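Local structure of Abbfa_003403 (Acinetobacter baumannii, 4ZXH) at residues A[34-40]-A[115-119]; A[71-76]-A[121-127]; A[126-130]-A[141-146]. The protein is a four-domain nonribosomal peptide synthetase whose condensation, adenylation, carrier and thioesterase domains probably select an amino acid, couple it to a donor and release the product. One frame throughout, in Å; residues are numbered along the deposited sequence.

How the interactions relate
All three contacts lie in the condensation domain and meet along the connection from helix 104-115 to strand 127-135. Interactions 1 and 2 use successive parts of it; interaction 3 begins at its last residue, L126. Interaction 1, partly buried, joins two loops through a carboxamide and backbone carbonyls. Interaction 2, largely buried, lies against strand 73-78, with two hydrogen bonds among mostly apolar groups. Interaction 3 is wholly buried, a regular antiparallel strand pair. Interactions 2 and 3 share L126 and W127; L121 CD2 also packs 3.6 Å from H146 CG. R128 NH2 probably hydrogen-bonds Q117 O (3.0 Å), tying interaction 3 to interaction 1, and F119 CE1 lies 3.4 Å from W127 N.

Interaction 1 of 3, residues A[34-40]-A[115-119]; sequences PTCSAYN and TKQPF. With PNS (4'-phosphopantetheine), chain B.
N40 lays its carboxamide across the backbone of 115-119, where ND2 donates to two carbonyls: T115 O at 2.8 Å, nearly straight (167°), and Q117 O at 3.0 Å, more bent (139°). Its rotamer is m with chi2 near 19°, which sets OD1 at the edge of the F119 ring, 3.7 Å from CD2. Neither segment is a sheet partner of the other; the closest CA pair is S37 and K116, 5.2 Å apart. Segment 34-40 lies in the loop between helix 21-32 and strand 40-49 and closes with a type I beta turn, S37 to N40, in which N40 N donates to S37 O (3.0 Å). S37 (chi1 p) points toward K116: its CB is 3.2 Å from K116 O and its OG 3.2 Å from K116 CG. The K116 side chain leads away to a salt bridge with E398. P118 covers the start of the loop, its CB 3.3 Å from P34 O and 3.7 Å from C36 O. Y39 (chi1 m) is out of reach of 115-119; its OH lies 3.1 Å from N41 of the phosphopantetheine, and its backbone hydrogen-bonds H147, the second histidine of the family's HHxxxD motif. Because one amide serves two carbonyls, one on the last residue of helix 104-115 and one just beyond it, the contact fastens this pantetheine-lining loop through polar, directional bonds rather than an apolar core.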
loop_
_atom_site.group_PDB
_atom_site.type_symbol
_atom_site.label_atom_id
_atom_site.label_comp_id
_atom_site.label_asym_id
_atom_site.label_seq_id
_atom_site.Cartn_x
_atom_site.Cartn_y
_atom_site.Cartn_z
ATOM N N PRO A 34 -0.350 -18.847 -3.058
ATOM C CA PRO A 34 0.040 -20.246 -3.272
ATOM C C PRO A 34 1.523 -20.480 -3.529
ATOM O O PRO A 34 1.968 -21.583 -3.239
ATOM C CB PRO A 34 -0.792 -20.645 -4.487
ATOM C CG PRO A 34 -2.010 -19.812 -4.368
ATOM C CD PRO A 34 -1.498 -18.477 -3.903
ATOM N N THR A 35 2.272 -19.487 -4.007
ATOM C CA THR A 35 3.720 -19.656 -4.202
ATOM C C THR A 35 4.525 -19.454 -2.912
ATOM O O THR A 35 5.752 -19.467 -2.923
ATOM C CB THR A 35 4.289 -18.684 -5.251
ATOM O OG1 THR A 35 4.542 -17.416 -4.634
ATOM C CG2 THR A 35 3.344 -18.529 -6.412
ATOM N N CYS A 36 3.832 -19.262 -1.805
ATOM C CA CYS A 36 4.496 -19.057 -0.531
ATOM C C CYS A 36 5.295 -20.287 -0.121
ATOM O O CYS A 36 4.813 -21.408 -0.213
ATOM C CB CYS A 36 3.463 -18.707 0.540
ATOM S SG CYS A 36 4.109 -18.322 2.184
ATOM N N SER A 37 6.520 -20.064 0.341
ATOM C CA SER A 37 7.331 -21.130 0.902
ATOM C C SER A 37 7.779 -20.777 2.314
ATOM O O SER A 37 8.538 -21.508 2.955
ATOM C CB SER A 37 8.545 -21.375 0.041
ATOM O OG SER A 37 9.483 -20.360 0.277
ATOM N N ALA A 38 7.302 -19.650 2.809
ATOM C CA ALA A 38 7.800 -19.148 4.072
ATOM C C ALA A 38 7.516 -20.098 5.241
ATOM O O ALA A 38 8.097 -19.930 6.312
ATOM C CB ALA A 38 7.215 -17.767 4.349
ATOM N N TYR A 39 6.637 -21.081 5.046
ATOM C CA TYR A 39 6.316 -22.030 6.118
ATOM C C TYR A 39 6.759 -23.480 5.810
ATOM O O TYR A 39 6.250 -24.436 6.393
ATOM C CB TYR A 39 4.813 -21.981 6.420
ATOM C CG TYR A 39 4.417 -20.675 7.037
ATOM C CD1 TYR A 39 4.631 -20.433 8.393
ATOM C CD2 TYR A 39 3.871 -19.652 6.262
ATOM C CE1 TYR A 39 4.294 -19.213 8.965
ATOM C CE2 TYR A 39 3.533 -18.427 6.826
ATOM C CZ TYR A 39 3.754 -18.215 8.182
ATOM O OH TYR A 39 3.409 -17.011 8.758
ATOM N N ASN A 40 7.712 -23.621 4.894
ATOM C CA ASN A 40 8.380 -24.889 4.621
ATOM C C ASN A 40 9.492 -25.172 5.619
ATOM O O ASN A 40 10.630 -24.777 5.377
ATOM C CB ASN A 40 9.002 -24.875 3.223
ATOM C CG ASN A 40 7.981 -24.892 2.118
ATOM O OD1 ASN A 40 6.818 -24.569 2.318
ATOM N ND2 ASN A 40 8.419 -25.268 0.933
ATOM N N THR A 115 13.815 -27.025 -1.814
ATOM C CA THR A 115 12.965 -27.119 -0.631
ATOM C C THR A 115 11.940 -25.986 -0.532
ATOM O O THR A 115 10.997 -26.091 0.232
ATOM C CB THR A 115 13.805 -27.136 0.680
ATOM O OG1 THR A 115 14.496 -25.893 0.847
ATOM C CG2 THR A 115 14.814 -28.294 0.676
ATOM N N LYS A 116 12.123 -24.907 -1.291
ATOM C CA LYS A 116 11.135 -23.818 -1.332
ATOM C C LYS A 116 9.983 -24.043 -2.318
ATOM O O LYS A 116 9.126 -23.171 -2.483
ATOM C CB LYS A 116 11.820 -22.486 -1.668
ATOM C CG LYS A 116 12.277 -21.762 -0.438
ATOM C CD LYS A 116 13.352 -20.725 -0.703
ATOM C CE LYS A 116 14.036 -20.426 0.643
ATOM N NZ LYS A 116 15.113 -19.398 0.538
ATOM N N GLN A 117 9.966 -25.183 -2.997
ATOM C CA GLN A 117 8.851 -25.470 -3.890
ATOM C C GLN A 117 7.638 -25.561 -2.986
ATOM O O GLN A 117 7.717 -26.091 -1.877
ATOM C CB GLN A 117 9.086 -26.742 -4.705
ATOM C CG GLN A 117 10.123 -26.554 -5.815
ATOM C CD GLN A 117 10.931 -27.825 -6.170
ATOM O OE1 GLN A 117 10.836 -28.876 -5.524
ATOM N NE2 GLN A 117 11.755 -27.704 -7.203
ATOM N N PRO A 118 6.537 -24.960 -3.414
ATOM C CA PRO A 118 5.410 -24.743 -2.508
ATOM C C PRO A 118 4.567 -25.988 -2.372
ATOM O O PRO A 118 4.621 -26.812 -3.270
ATOM C CB PRO A 118 4.617 -23.615 -3.200
ATOM C CG PRO A 118 4.891 -23.809 -4.634
ATOM C CD PRO A 118 6.329 -24.327 -4.722
ATOM N N PHE A 119 3.805 -26.107 -1.289
ATOM C CA PHE A 119 2.871 -27.213 -1.122
ATOM C C PHE A 119 1.446 -26.790 -1.480
ATOM O O PHE A 119 1.076 -25.642 -1.299
ATOM C CB PHE A 119 2.877 -27.724 0.325
ATOM C CG PHE A 119 4.141 -28.437 0.732
ATOM C CD1 PHE A 119 4.219 -29.828 0.679
ATOM C CD2 PHE A 119 5.231 -27.727 1.217
ATOM C CE1 PHE A 119 5.364 -30.485 1.065
ATOM C CE2 PHE A 119 6.380 -28.378 1.607
ATOM C CZ PHE A 119 6.451 -29.759 1.530
HETATM O O23 PNS B . -7.172 -11.689 8.126
HETATM P P24 PNS B . -7.815 -12.903 8.743
HETATM O O25 PNS B . -9.024 -12.707 9.618
HETATM O O27 PNS B . -6.658 -13.580 9.641
HETATM C C28 PNS B . -5.403 -13.925 9.063
HETATM C C29 PNS B . -4.546 -14.598 10.121
HETATM C C30 PNS B . -5.353 -15.805 10.602
HETATM C C31 PNS B . -4.296 -13.618 11.268
HETATM C C32 PNS B . -3.195 -14.995 9.506
HETATM O O33 PNS B . -2.725 -13.870 8.745
HETATM C C34 PNS B . -2.210 -15.405 10.584
HETATM O O35 PNS B . -2.412 -16.366 11.325
HETATM N N36 PNS B . -1.093 -14.704 10.715
HETATM C C37 PNS B . -0.089 -15.017 11.719
HETATM C C38 PNS B . 1.217 -15.323 10.987
HETATM C C39 PNS B . 1.995 -16.347 11.755
HETATM O O40 PNS B . 1.426 -17.262 12.332
HETATM N N41 PNS B . 3.306 -16.151 11.737
HETATM C C42 PNS B . 4.333 -16.947 12.364
HETATM C C43 PNS B . 5.535 -16.031 12.263
HETATM S S44 PNS B . 5.697 -15.176 13.836
#

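Interaction 2 of 3, residues A[71-76]-A[121-127]; sequences LRVSMP and LTQPPLW
Two hydrogen bonds bracket the contact of 121-127 with 71-76, one from the W127 indole, the other to the backbone carbonyl of L121. W127 adopts chi1 p (51°) and chi2 -83°, which brings NE1 within 2.8 Å of L71 O in a nearly straight hydrogen bond (170°). L71, in a 3-10 turn (side chain m, t), turns its CD2 over the same indole, 4.0 Å from the centroid of the five-membered ring and 19° off its normal, a CH-pi contact. At the other end M75 N donates to L121 O (2.7 Å, 151°), and M75, extended as m, t, t, carries CE to 3.9 Å from CD1 of L126 (m, t). S74 points toward P124, with S74 CB 3.5 Å from P124 CD. S74 OG (chi1 p) is hydrogen-bonded to the indole NE1 of W87. CA register pairs S74 with P124 (4.9 Å) and P76 with T122 (4.2 Å). Residues 73-74 are strand; segment 121-127 is irregular up to W127 and has a cis peptide between P124 and P125. It covers strand 73-78, an outermost strand of a three-stranded antiparallel sheet, without extending it, in the N-terminal lobe of the chloramphenicol acetyltransferase-like fold of condensation domains.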
loop_
_atom_site.group_PDB
_atom_site.type_symbol
_atom_site.label_atom_id
_atom_site.label_comp_id
_atom_site.label_asym_id
_atom_site.label_seq_id
_atom_site.Cartn_x
_atom_site.Cartn_y
_atom_site.Cartn_z
ATOM N N LEU A 71 1.256 -38.132 9.266
ATOM C CA LEU A 71 2.018 -38.120 8.030
ATOM C C LEU A 71 1.194 -38.471 6.788
ATOM O O LEU A 71 1.689 -38.351 5.673
ATOM C CB LEU A 71 3.203 -39.078 8.154
ATOM C CG LEU A 71 4.335 -38.613 9.081
ATOM C CD1 LEU A 71 5.472 -39.600 9.112
ATOM C CD2 LEU A 71 4.857 -37.252 8.641
ATOM N N ARG A 72 -0.051 -38.900 6.979
ATOM C CA ARG A 72 -0.935 -39.256 5.870
ATOM C C ARG A 72 -2.117 -38.270 5.754
ATOM O O ARG A 72 -3.188 -38.606 5.248
ATOM C CB ARG A 72 -1.438 -40.704 6.039
ATOM C CG ARG A 72 -0.306 -41.753 6.177
ATOM C CD ARG A 72 -0.763 -43.230 6.241
ATOM N NE ARG A 72 -1.788 -43.514 7.254
ATOM C CZ ARG A 72 -1.539 -43.928 8.492
ATOM N NH1 ARG A 72 -0.292 -44.123 8.896
ATOM N NH2 ARG A 72 -2.539 -44.161 9.331
ATOM N N VAL A 73 -1.907 -37.039 6.210
ATOM C CA VAL A 73 -2.954 -36.016 6.237
ATOM C C VAL A 73 -2.951 -35.085 5.009
ATOM O O VAL A 73 -1.898 -34.770 4.465
ATOM C CB VAL A 73 -2.816 -35.178 7.535
ATOM C CG1 VAL A 73 -3.460 -33.808 7.413
ATOM C CG2 VAL A 73 -3.384 -35.939 8.714
ATOM N N SER A 74 -4.140 -34.680 4.567
ATOM C CA SER A 74 -4.308 -33.560 3.637
ATOM C C SER A 74 -5.337 -32.600 4.246
ATOM O O SER A 74 -6.056 -32.984 5.173
ATOM C CB SER A 74 -4.739 -34.040 2.239
ATOM O OG SER A 74 -6.134 -34.297 2.130
ATOM N N MET A 75 -5.396 -31.358 3.761
ATOM C CA MET A 75 -6.259 -30.338 4.374
ATOM C C MET A 75 -7.113 -29.616 3.340
ATOM O O MET A 75 -6.867 -28.463 3.009
ATOM C CB MET A 75 -5.422 -29.315 5.166
ATOM C CG MET A 75 -4.614 -29.917 6.321
ATOM S SD MET A 75 -3.495 -28.757 7.146
ATOM C CE MET A 75 -2.453 -29.878 8.042
ATOM N N PRO A 76 -8.143 -30.291 2.842
ATOM C CA PRO A 76 -8.988 -29.735 1.786
ATOM C C PRO A 76 -10.040 -28.798 2.353
ATOM O O PRO A 76 -10.316 -28.846 3.562
ATOM C CB PRO A 76 -9.641 -30.971 1.193
ATOM C CG PRO A 76 -9.818 -31.860 2.397
ATOM C CD PRO A 76 -8.636 -31.600 3.302
ATOM N N LEU A 121 -1.848 -27.665 0.144
ATOM C CA LEU A 121 -2.193 -28.326 1.390
ATOM C C LEU A 121 -3.407 -29.238 1.239
ATOM O O LEU A 121 -3.706 -30.025 2.126
ATOM C CB LEU A 121 -2.435 -27.292 2.489
ATOM C CG LEU A 121 -1.229 -26.416 2.836
ATOM C CD1 LEU A 121 -1.558 -25.482 3.978
ATOM C CD2 LEU A 121 -0.019 -27.265 3.160
ATOM N N THR A 122 -4.099 -29.150 0.112
ATOM C CA THR A 122 -5.287 -29.977 -0.095
ATOM C C THR A 122 -4.969 -31.352 -0.698
ATOM O O THR A 122 -5.832 -32.239 -0.761
ATOM C CB THR A 122 -6.286 -29.269 -0.997
ATOM O OG1 THR A 122 -5.876 -29.410 -2.357
ATOM C CG2 THR A 122 -6.328 -27.798 -0.655
ATOM N N GLN A 123 -3.722 -31.526 -1.116
ATOM C CA GLN A 123 -3.278 -32.747 -1.769
ATOM C C GLN A 123 -2.082 -33.338 -1.003
ATOM O O GLN A 123 -1.044 -32.680 -0.877
ATOM C CB GLN A 123 -2.903 -32.445 -3.233
ATOM C CG GLN A 123 -3.227 -33.553 -4.250
ATOM C CD GLN A 123 -4.698 -33.975 -4.253
ATOM O OE1 GLN A 123 -5.016 -35.165 -4.329
ATOM N NE2 GLN A 123 -5.600 -32.994 -4.194
ATOM N N PRO A 124 -2.221 -34.577 -0.487
ATOM C CA PRO A 124 -1.176 -35.240 0.302
ATOM C C PRO A 124 -0.077 -35.766 -0.591
ATOM O O PRO A 124 -0.365 -36.066 -1.739
ATOM C CB PRO A 124 -1.920 -36.390 0.968
ATOM C CG PRO A 124 -2.963 -36.743 -0.008
ATOM C CD PRO A 124 -3.373 -35.467 -0.698
ATOM N N PRO A 125 1.151 -35.910 -0.070
ATOM C CA PRO A 125 1.539 -35.636 1.323
ATOM C C PRO A 125 1.904 -34.176 1.548
ATOM O O PRO A 125 2.169 -33.491 0.568
ATOM C CB PRO A 125 2.758 -36.544 1.527
ATOM C CG PRO A 125 3.350 -36.685 0.151
ATOM C CD PRO A 125 2.233 -36.557 -0.839
ATOM N N LEU A 126 1.914 -33.708 2.798
ATOM C CA LEU A 126 2.329 -32.325 3.081
ATOM C C LEU A 126 3.773 -32.280 3.575
ATOM O O LEU A 126 4.148 -31.445 4.401
ATOM C CB LEU A 126 1.421 -31.659 4.103
ATOM C CG LEU A 126 -0.092 -31.688 3.900
ATOM C CD1 LEU A 126 -0.714 -30.543 4.616
ATOM C CD2 LEU A 126 -0.513 -31.718 2.448
ATOM N N TRP A 127 4.581 -33.191 3.052
ATOM C CA TRP A 127 5.994 -33.238 3.364
ATOM C C TRP A 127 6.726 -33.882 2.192
ATOM O O TRP A 127 6.109 -34.580 1.385
ATOM C CB TRP A 127 6.232 -34.004 4.665
ATOM C CG TRP A 127 5.565 -35.339 4.695
ATOM C CD1 TRP A 127 4.265 -35.601 5.020
ATOM C CD2 TRP A 127 6.171 -36.602 4.413
ATOM N NE1 TRP A 127 4.019 -36.955 4.944
ATOM C CE2 TRP A 127 5.179 -37.593 4.580
ATOM C CE3 TRP A 127 7.459 -36.999 4.043
ATOM C CZ2 TRP A 127 5.435 -38.955 4.380
ATOM C CZ3 TRP A 127 7.717 -38.366 3.850
ATOM C CH2 TRP A 127 6.711 -39.318 4.012
#

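Interaction 3 of 3, residues A[126-130]-A[141-146]; sequences LWRIH and IAFVIH. With PX4 (1,2-dimyristoyl-sn-glycero-3-phosphocholine), chain C.
I129 packs its CG1 3.8 Å from F143 CD1 and its CG2 3.9 Å from I141 CG2, and W127 CB meets I145 CG1 at 3.9 Å. W127, I129, F143 and I145 share one face of the sheet, against which the bound phospholipid lies: F143 CZ is 3.4 Å from its C32 and W127 CE3 3.6 Å from its C22; with I141, both line its pocket. Strands 127-130 and 141-146 run antiparallel, 166° between directions, with axes 4.7 Å apart. Pairs W127-I145 and I129-F143 are non-hydrogen-bonded; R128-V144 (N to O 2.9 Å both ways) and H130-A142 (H130 N to A142 O 2.8 Å, A142 N to H130 O 2.9 Å) are hydrogen-bonded. A longer bond, H146 N to L126 O (3.3 Å), closes the ladder at the first histidine of the condensation-domain HHxxxD motif. On the opposite face H130 CD2 touches V144 CG2 (3.6 Å), and R128 (m, t, m) donates from NE to H130 NE2 (3.0 Å) while its guanidinium makes a cation-pi contact with F119 and NH2 hydrogen-bonds Q117 O. This hairpin sits between strands 94-98 and 40-49, with helix 104-115 packed on the A142 and V144 face.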
loop_
_atom_site.group_PDB
_atom_site.type_symbol
_atom_site.label_atom_id
_atom_site.label_comp_id
_atom_site.label_asym_id
_atom_site.label_seq_id
_atom_site.Cartn_x
_atom_site.Cartn_y
_atom_site.Cartn_z
ATOM N N LEU A 126 1.914 -33.708 2.798
ATOM C CA LEU A 126 2.329 -32.325 3.081
ATOM C C LEU A 126 3.773 -32.280 3.575
ATOM O O LEU A 126 4.148 -31.445 4.401
ATOM C CB LEU A 126 1.421 -31.659 4.103
ATOM C CG LEU A 126 -0.092 -31.688 3.900
ATOM C CD1 LEU A 126 -0.714 -30.543 4.616
ATOM C CD2 LEU A 126 -0.513 -31.718 2.448
ATOM N N TRP A 127 4.581 -33.191 3.052
ATOM C CA TRP A 127 5.994 -33.238 3.364
ATOM C C TRP A 127 6.726 -33.882 2.192
ATOM O O TRP A 127 6.109 -34.580 1.385
ATOM C CB TRP A 127 6.232 -34.004 4.665
ATOM C CG TRP A 127 5.565 -35.339 4.695
ATOM C CD1 TRP A 127 4.265 -35.601 5.020
ATOM C CD2 TRP A 127 6.171 -36.602 4.413
ATOM N NE1 TRP A 127 4.019 -36.955 4.944
ATOM C CE2 TRP A 127 5.179 -37.593 4.580
ATOM C CE3 TRP A 127 7.459 -36.999 4.043
ATOM C CZ2 TRP A 127 5.435 -38.955 4.380
ATOM C CZ3 TRP A 127 7.717 -38.366 3.850
ATOM C CH2 TRP A 127 6.711 -39.318 4.012
ATOM N N ARG A 128 8.027 -33.609 2.082
ATOM C CA ARG A 128 8.870 -34.142 1.007
ATOM C C ARG A 128 10.252 -34.474 1.528
ATOM O O ARG A 128 10.713 -33.904 2.522
ATOM C CB ARG A 128 9.036 -33.147 -0.120
ATOM C CG ARG A 128 7.771 -32.637 -0.723
ATOM C CD ARG A 128 8.120 -31.900 -1.987
ATOM N NE ARG A 128 9.013 -30.765 -1.760
ATOM C CZ ARG A 128 8.592 -29.501 -1.725
ATOM N NH1 ARG A 128 7.300 -29.238 -1.886
ATOM N NH2 ARG A 128 9.454 -28.505 -1.553
ATOM N N ILE A 129 10.920 -35.379 0.830
ATOM C CA ILE A 129 12.313 -35.673 1.091
ATOM C C ILE A 129 13.106 -35.429 -0.175
ATOM O O ILE A 129 12.776 -35.990 -1.226
ATOM C CB ILE A 129 12.514 -37.124 1.541
ATOM C CG1 ILE A 129 11.731 -37.383 2.821
ATOM C CG2 ILE A 129 13.998 -37.411 1.721
ATOM C CD1 ILE A 129 11.530 -38.842 3.111
ATOM N N HIS A 130 14.141 -34.597 -0.088
ATOM C CA HIS A 130 14.975 -34.294 -1.251
ATOM C C HIS A 130 16.350 -34.917 -1.062
ATOM O O HIS A 130 17.035 -34.576 -0.106
ATOM C CB HIS A 130 15.118 -32.783 -1.444
ATOM C CG HIS A 130 13.862 -32.082 -1.862
ATOM N ND1 HIS A 130 13.548 -31.839 -3.182
ATOM C CD2 HIS A 130 12.866 -31.522 -1.133
ATOM C CE1 HIS A 130 12.400 -31.184 -3.249
ATOM N NE2 HIS A 130 11.963 -30.980 -2.021
ATOM N N ILE A 141 20.556 -35.016 2.403
ATOM C CA ILE A 141 19.162 -35.399 2.541
ATOM C C ILE A 141 18.447 -34.266 3.224
ATOM O O ILE A 141 18.826 -33.889 4.330
ATOM C CB ILE A 141 18.992 -36.679 3.374
ATOM C CG1 ILE A 141 19.922 -37.768 2.874
ATOM C CG2 ILE A 141 17.571 -37.191 3.289
ATOM C CD1 ILE A 141 19.574 -38.277 1.490
ATOM N N ALA A 142 17.418 -33.721 2.586
ATOM C CA ALA A 142 16.676 -32.610 3.181
ATOM C C ALA A 142 15.214 -32.976 3.340
ATOM O O ALA A 142 14.542 -33.356 2.374
ATOM C CB ALA A 142 16.821 -31.343 2.344
ATOM N N PHE A 143 14.735 -32.866 4.574
ATOM C CA PHE A 143 13.353 -33.140 4.908
ATOM C C PHE A 143 12.599 -31.822 4.958
ATOM O O PHE A 143 13.008 -30.913 5.676
ATOM C CB PHE A 143 13.253 -33.851 6.254
ATOM C CG PHE A 143 13.988 -35.147 6.311
ATOM C CD1 PHE A 143 13.330 -36.342 6.083
ATOM C CD2 PHE A 143 15.349 -35.177 6.589
ATOM C CE1 PHE A 143 14.004 -37.544 6.137
ATOM C CE2 PHE A 143 16.024 -36.376 6.635
ATOM C CZ PHE A 143 15.343 -37.558 6.401
ATOM N N VAL A 144 11.509 -31.726 4.196
ATOM C CA VAL A 144 10.672 -30.526 4.149
ATOM C C VAL A 144 9.272 -30.824 4.672
ATOM O O VAL A 144 8.575 -31.682 4.121
ATOM C CB VAL A 144 10.516 -29.988 2.733
ATOM C CG1 VAL A 144 9.993 -28.584 2.781
ATOM C CG2 VAL A 144 11.823 -30.016 2.010
ATOM N N ILE A 145 8.852 -30.124 5.720
ATOM C CA ILE A 145 7.509 -30.323 6.251
ATOM C C ILE A 145 6.803 -28.986 6.355
ATOM O O ILE A 145 7.333 -28.044 6.950
ATOM C CB ILE A 145 7.504 -30.979 7.660
ATOM C CG1 ILE A 145 8.163 -32.338 7.649
ATOM C CG2 ILE A 145 6.109 -31.189 8.112
ATOM C CD1 ILE A 145 9.594 -32.342 8.114
ATOM N N HIS A 146 5.603 -28.892 5.805
ATOM C CA HIS A 146 4.869 -27.643 5.906
ATOM C C HIS A 146 4.383 -27.411 7.335
ATOM O O HIS A 146 3.878 -28.331 7.998
ATOM C CB HIS A 146 3.702 -27.633 4.939
ATOM C CG HIS A 146 3.116 -26.275 4.736
ATOM N ND1 HIS A 146 2.279 -25.687 5.656
ATOM C CD2 HIS A 146 3.261 -25.383 3.729
ATOM C CE1 HIS A 146 1.917 -24.495 5.214
ATOM N NE2 HIS A 146 2.504 -24.283 4.050
HETATM O O1 PX4 C . 19.066 -46.081 -5.016
HETATM O O2 PX4 C . 21.573 -45.401 -4.801
HETATM P P1 PX4 C . 20.349 -46.061 -4.214
HETATM O O3 PX4 C . 20.744 -47.553 -3.737
HETATM C C1 PX4 C . 20.441 -48.743 -4.468
HETATM C C2 PX4 C . 21.205 -49.909 -3.832
HETATM N N1 PX4 C . 20.797 -51.231 -4.354
HETATM C C3 PX4 C . 20.524 -51.163 -5.801
HETATM C C4 PX4 C . 21.882 -52.198 -4.113
HETATM C C5 PX4 C . 19.597 -51.699 -3.645
HETATM O O4 PX4 C . 20.054 -45.398 -2.768
HETATM C C6 PX4 C . 20.782 -44.292 -2.226
HETATM C C7 PX4 C . 19.850 -43.511 -1.305
HETATM C C8 PX4 C . 18.460 -43.675 -1.916
HETATM O O5 PX4 C . 17.485 -42.984 -1.141
HETATM C C9 PX4 C . 16.125 -43.490 -1.002
HETATM O O6 PX4 C . 15.838 -44.602 -1.411
HETATM C C10 PX4 C . 15.078 -42.634 -0.338
HETATM C C11 PX4 C . 14.802 -43.109 1.081
HETATM C C12 PX4 C . 15.056 -41.969 2.056
HETATM C C13 PX4 C . 14.035 -42.032 3.184
HETATM C C14 PX4 C . 14.737 -42.100 4.530
HETATM C C15 PX4 C . 13.736 -42.564 5.573
HETATM C C16 PX4 C . 13.626 -41.535 6.678
HETATM C C17 PX4 C . 12.451 -41.853 7.584
HETATM C C18 PX4 C . 11.184 -41.170 7.070
HETATM C C19 PX4 C . 10.811 -39.957 7.907
HETATM C C20 PX4 C . 9.913 -39.024 7.101
HETATM C C21 PX4 C . 9.433 -37.855 7.960
HETATM C C22 PX4 C . 9.159 -36.600 7.146
HETATM O O7 PX4 C . 19.873 -44.038 0.031
HETATM C C23 PX4 C . 20.013 -43.000 1.061
HETATM O O8 PX4 C . 20.566 -41.967 0.737
HETATM C C24 PX4 C . 19.465 -43.200 2.477
HETATM C C25 PX4 C . 19.710 -42.045 3.462
HETATM C C26 PX4 C . 18.975 -42.233 4.803
HETATM C C27 PX4 C . 19.127 -41.035 5.761
HETATM C C28 PX4 C . 18.448 -41.223 7.121
HETATM C C29 PX4 C . 18.604 -40.019 8.067
HETATM C C30 PX4 C . 17.972 -40.243 9.449
HETATM C C31 PX4 C . 17.418 -38.983 10.160
HETATM C C32 PX4 C . 16.049 -38.581 9.588
HETATM C C33 PX4 C . 15.163 -37.698 10.478
HETATM C C34 PX4 C . 14.090 -36.972 9.659
HETATM C C35 PX4 C . 12.773 -36.676 10.382
HETATM C C36 PX4 C . 12.472 -35.186 10.430
#